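Local coordinates for alanine racemase, biosynthetic (Pseudomonas aeruginosa PAO1, PDB 6A2F), which belongs to the alanine racemase family of pyridoxal-phosphate proteins, which join an N-terminal TIM barrel to a C-terminal domain built mainly of beta strands, at residues A[43-46]-A[47-51]; A[221-225]-A[226-230]. All coordinates share one frame; numbering follows the deposited sequence.

Contact 1. Residues A[43-46]-A[47-51]; sequences REVV and TALHD
Thr47 folds back on Arg43 in the last turn of helix 42-48. Its CB lies 3.3 Å from Arg43 O. From there OG1 turns beside the threonine's own backbone N (chi1 -60°), which brings the hydroxyl to the preceding turn, where it donates a hydrogen bond of 2.7 Å from OG1 to Arg43 O. Thr47 N binds that oxygen as well, at 3.2 Å, the usual helical bond. The two donors arrive from opposite faces of the carbonyl plane, so one oxygen is gripped twice by one residue. The ladder continues with Ala48 N to Glu44 O and Leu49 N to Val45 O, both 3.0 Å, before Leu49 leaves helical backbone angles. Leu49 still points the same way as Val45: its CB and CG each lie 3.6 Å from Val45 O, and its CD1 ends 4.0 Å from Val45 CG1. Val45 and Leu49 both rest on Ile13 of helix 10-22. Val46 faces Val67 of helix 61-70, and Thr47 touches Leu70; helix 42-48 thus lies between helices 10-22 and 61-70, with Val46 and Leu49 against Phe56 of strand 55-58.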
loop_
_atom_site.group_PDB
_atom_site.type_symbol
_atom_site.label_atom_id
_atom_site.label_comp_id
_atom_site.label_asym_id
_atom_site.label_seq_id
_atom_site.Cartn_x
_atom_site.Cartn_y
_atom_site.Cartn_z
ATOM N N ARG A 43 -12.530 5.307 -12.112
ATOM C CA ARG A 43 -13.397 5.074 -13.264
ATOM C C ARG A 43 -14.850 4.783 -12.846
ATOM O O ARG A 43 -15.785 5.401 -13.357
ATOM C CB ARG A 43 -12.801 3.956 -14.129
ATOM C CG ARG A 43 -13.588 3.567 -15.371
ATOM C CD ARG A 43 -12.731 2.679 -16.270
ATOM N NE ARG A 43 -13.365 1.385 -16.538
ATOM C CZ ARG A 43 -13.021 0.232 -15.954
ATOM N NH1 ARG A 43 -13.665 -0.888 -16.271
ATOM N NH2 ARG A 43 -12.028 0.181 -15.068
ATOM N N GLU A 44 -15.024 3.873 -11.892
ATOM C CA GLU A 44 -16.360 3.489 -11.424
ATOM C C GLU A 44 -17.012 4.542 -10.518
ATOM O O GLU A 44 -18.223 4.780 -10.606
ATOM C CB GLU A 44 -16.326 2.122 -10.733
ATOM C CG GLU A 44 -16.075 0.943 -11.668
ATOM C CD GLU A 44 -14.596 0.660 -11.933
ATOM O OE1 GLU A 44 -13.707 1.321 -11.334
ATOM O OE2 GLU A 44 -14.317 -0.245 -12.754
ATOM N N VAL A 45 -16.217 5.175 -9.659
ATOM C CA VAL A 45 -16.723 6.225 -8.772
ATOM C C VAL A 45 -17.203 7.464 -9.546
ATOM O O VAL A 45 -18.290 7.991 -9.271
ATOM C CB VAL A 45 -15.692 6.596 -7.684
ATOM C CG1 VAL A 45 -16.123 7.840 -6.917
ATOM C CG2 VAL A 45 -15.489 5.424 -6.729
ATOM N N VAL A 46 -16.402 7.912 -10.513
ATOM C CA VAL A 46 -16.765 9.039 -11.378
ATOM C C VAL A 46 -18.009 8.719 -12.217
ATOM O O VAL A 46 -18.875 9.574 -12.393
ATOM C CB VAL A 46 -15.586 9.480 -12.281
ATOM C CG1 VAL A 46 -16.030 10.495 -13.322
ATOM C CG2 VAL A 46 -14.462 10.068 -11.441
ATOM N N THR A 47 -18.104 7.484 -12.709
ATOM C CA THR A 47 -19.276 7.025 -13.464
ATOM C C THR A 47 -20.554 7.068 -12.611
ATOM O O THR A 47 -21.606 7.494 -13.084
ATOM C CB THR A 47 -19.046 5.611 -14.046
ATOM O OG1 THR A 47 -17.914 5.643 -14.921
ATOM C CG2 THR A 47 -20.267 5.108 -14.821
ATOM N N ALA A 48 -20.447 6.641 -11.354
ATOM C CA ALA A 48 -21.568 6.698 -10.426
ATOM C C ALA A 48 -21.960 8.143 -10.085
ATOM O O ALA A 48 -23.148 8.439 -9.923
ATOM C CB ALA A 48 -21.245 5.914 -9.165
ATOM N N LEU A 49 -20.966 9.032 -9.988
ATOM C CA LEU A 49 -21.184 10.454 -9.682
ATOM C C LEU A 49 -21.121 11.347 -10.934
ATOM O O LEU A 49 -20.905 12.564 -10.835
ATOM C CB LEU A 49 -20.173 10.944 -8.632
ATOM C CG LEU A 49 -20.171 10.319 -7.228
ATOM C CD1 LEU A 49 -18.915 10.724 -6.468
ATOM C CD2 LEU A 49 -21.426 10.669 -6.430
ATOM N N HIS A 50 -21.321 10.737 -12.103
ATOM C CA HIS A 50 -21.220 11.427 -13.394
ATOM C C HIS A 50 -22.160 12.633 -13.492
ATOM O O HIS A 50 -21.760 13.699 -13.960
ATOM C CB HIS A 50 -21.492 10.442 -14.535
ATOM C CG HIS A 50 -21.266 11.015 -15.898
ATOM N ND1 HIS A 50 -20.159 10.707 -16.661
ATOM C CD2 HIS A 50 -22.003 11.877 -16.636
ATOM C CE1 HIS A 50 -20.225 11.358 -17.809
ATOM N NE2 HIS A 50 -21.334 12.076 -17.817
ATOM N N ASP A 51 -23.400 12.455 -13.039
ATOM C CA ASP A 51 -24.411 13.509 -13.083
ATOM C C ASP A 51 -24.663 14.128 -11.714
ATOM O O ASP A 51 -25.003 15.303 -11.620
ATOM C CB ASP A 51 -25.716 12.969 -13.671
ATOM C CG ASP A 51 -25.508 12.254 -14.997
ATOM O OD1 ASP A 51 -24.884 12.851 -15.906
ATOM O OD2 ASP A 51 -25.961 11.093 -15.133
#

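Contact 2. Residues A[221-225]-A[226-230]; sequences ADLSA and AELGL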
loop_
_atom_site.group_PDB
_atom_site.type_symbol
_atom_site.label_atom_id
_atom_site.label_comp_id
_atom_site.label_asym_id
_atom_site.label_seq_id
_atom_site.Cartn_x
_atom_site.Cartn_y
_atom_site.Cartn_z
ATOM N N ALA A 221 -12.291 12.945 14.702
ATOM C CA ALA A 221 -11.572 12.218 15.744
ATOM C C ALA A 221 -12.493 11.557 16.768
ATOM O O ALA A 221 -12.212 10.447 17.227
ATOM C CB ALA A 221 -10.575 13.139 16.440
ATOM N N ASP A 222 -13.587 12.229 17.119
ATOM C CA ASP A 222 -14.450 11.746 18.206
ATOM C C ASP A 222 -15.915 11.414 17.841
ATOM O O ASP A 222 -16.740 11.166 18.722
ATOM C CB ASP A 222 -14.357 12.666 19.441
ATOM C CG ASP A 222 -14.339 14.134 19.077
ATOM O OD1 ASP A 222 -13.236 14.679 18.831
ATOM O OD2 ASP A 222 -15.429 14.743 19.052
ATOM N N LEU A 223 -16.225 11.394 16.549
ATOM C CA LEU A 223 -17.488 10.828 16.068
ATOM C C LEU A 223 -17.196 9.779 14.993
ATOM O O LEU A 223 -16.241 9.920 14.227
ATOM C CB LEU A 223 -18.429 11.920 15.535
ATOM C CG LEU A 223 -19.198 12.801 16.535
ATOM C CD1 LEU A 223 -19.796 14.018 15.844
ATOM C CD2 LEU A 223 -20.290 12.029 17.265
ATOM N N SER A 224 -18.006 8.723 14.951
ATOM C CA SER A 224 -17.811 7.636 13.987
ATOM C C SER A 224 -18.674 7.834 12.742
ATOM O O SER A 224 -19.646 8.597 12.761
ATOM C CB SER A 224 -18.111 6.277 14.626
ATOM O OG SER A 224 -19.505 6.012 14.644
ATOM N N ALA A 225 -18.316 7.127 11.670
ATOM C CA ALA A 225 -19.050 7.176 10.404
ATOM C C ALA A 225 -20.522 6.784 10.548
ATOM O O ALA A 225 -21.391 7.378 9.905
ATOM C CB ALA A 225 -18.366 6.303 9.362
ATOM N N ALA A 226 -20.788 5.787 11.393
ATOM C CA ALA A 226 -22.155 5.353 11.685
ATOM C C ALA A 226 -22.968 6.451 12.383
ATOM O O ALA A 226 -24.126 6.694 12.020
ATOM C CB ALA A 226 -22.147 4.075 12.514
ATOM N N GLU A 227 -22.349 7.114 13.366
ATOM C CA GLU A 227 -22.979 8.224 14.098
ATOM C C GLU A 227 -23.243 9.427 13.192
ATOM O O GLU A 227 -24.134 10.233 13.464
ATOM C CB GLU A 227 -22.121 8.665 15.295
ATOM C CG GLU A 227 -21.972 7.629 16.401
ATOM C CD GLU A 227 -20.980 8.046 17.476
ATOM O OE1 GLU A 227 -21.293 7.855 18.676
ATOM O OE2 GLU A 227 -19.892 8.564 17.131
ATOM N N LEU A 228 -22.457 9.539 12.121
ATOM C CA LEU A 228 -22.592 10.634 11.155
ATOM C C LEU A 228 -23.515 10.279 9.985
ATOM O O LEU A 228 -23.769 11.112 9.112
ATOM C CB LEU A 228 -21.212 11.069 10.649
ATOM C CG LEU A 228 -20.291 11.731 11.682
ATOM C CD1 LEU A 228 -18.830 11.559 11.290
ATOM C CD2 LEU A 228 -20.639 13.202 11.867
ATOM N N GLY A 229 -24.018 9.048 9.978
ATOM C CA GLY A 229 -24.931 8.586 8.933
ATOM C C GLY A 229 -24.264 8.258 7.605
ATOM O O GLY A 229 -24.928 8.247 6.568
ATOM N N LEU A 230 -22.961 7.984 7.638
ATOM C CA LEU A 230 -22.196 7.663 6.435
ATOM C C LEU A 230 -22.150 6.157 6.181
ATOM O O LEU A 230 -21.757 5.384 7.062
ATOM C CB LEU A 230 -20.763 8.186 6.552
ATOM C CG LEU A 230 -20.485 9.622 6.991
ATOM C CD1 LEU A 230 -19.006 9.756 7.319
ATOM C CD2 LEU A 230 -20.904 10.628 5.929
#
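Ser224, Ala225, Glu227 and Leu230 meet in a local contact round one short turn of helical backbone angles, ending in a type I beta turn from Ala226 to Gly229, in the loop that leads from strand 207-208 of the barrel to strand 234-246 of the mixed sheet. At its start Ser224 and Glu227 trade bonds. Ser224 N donates to Glu227 OE2 at 2.9 Å, nearly straight at 166° and on the oxygen's anti lone pair, while Glu227 N reaches Ser224 OG in a weak bond of 3.3 Å. Glu227 can do this because its CG lies beside its own backbone N (chi1 -66°) and the chain then extends back along the turn. This is a capping box, with Ser224 as the N-cap. A hydrophobic staple accompanies it: Leu223, just before the cap, crosses Leu228 at about a right angle, with Leu223 CD1 4.1 Å from Leu228 CD2. The far end closes as a Schellman motif. Leu230 N binds Ala225 O at 2.8 Å, spanning the bond of 3.1 Å from Gly229 N to Ala226 O, and Gly229 takes the positive phi (76°) that reverses the chain. Leu230 CD1 comes within 4.1 Å of Ala225 CB, the apolar pair expected across such a C-cap. Beyond the turn, Leu230 packs on Asn16 and Leu19 of helix 10-22, and the carboxylate of Asp222 forms a salt bridge with Arg166.

Contact 1 comes first along the chain, and contact 2 begins 170 residues after contact 1 ends. Their centres are 24 Å apart and their nearest atoms about 12 Å, without touching. Strand 28-32, which precedes helix 42-48, pairs in parallel with strand 207-208, after which the loop of 221-230 begins, so both follow neighbouring barrel strands. Helix 10-22 is shared: its Leu10-Tyr17 part touches contact 1, its Asn16-Leu19 part contact 2. The modified Lys34 lies on the chain between strand 28-32 and helix 42-48. Contact 1 thus belongs to the barrel's outer helical layer, and contact 2 to the passage from barrel to C-terminal sheet.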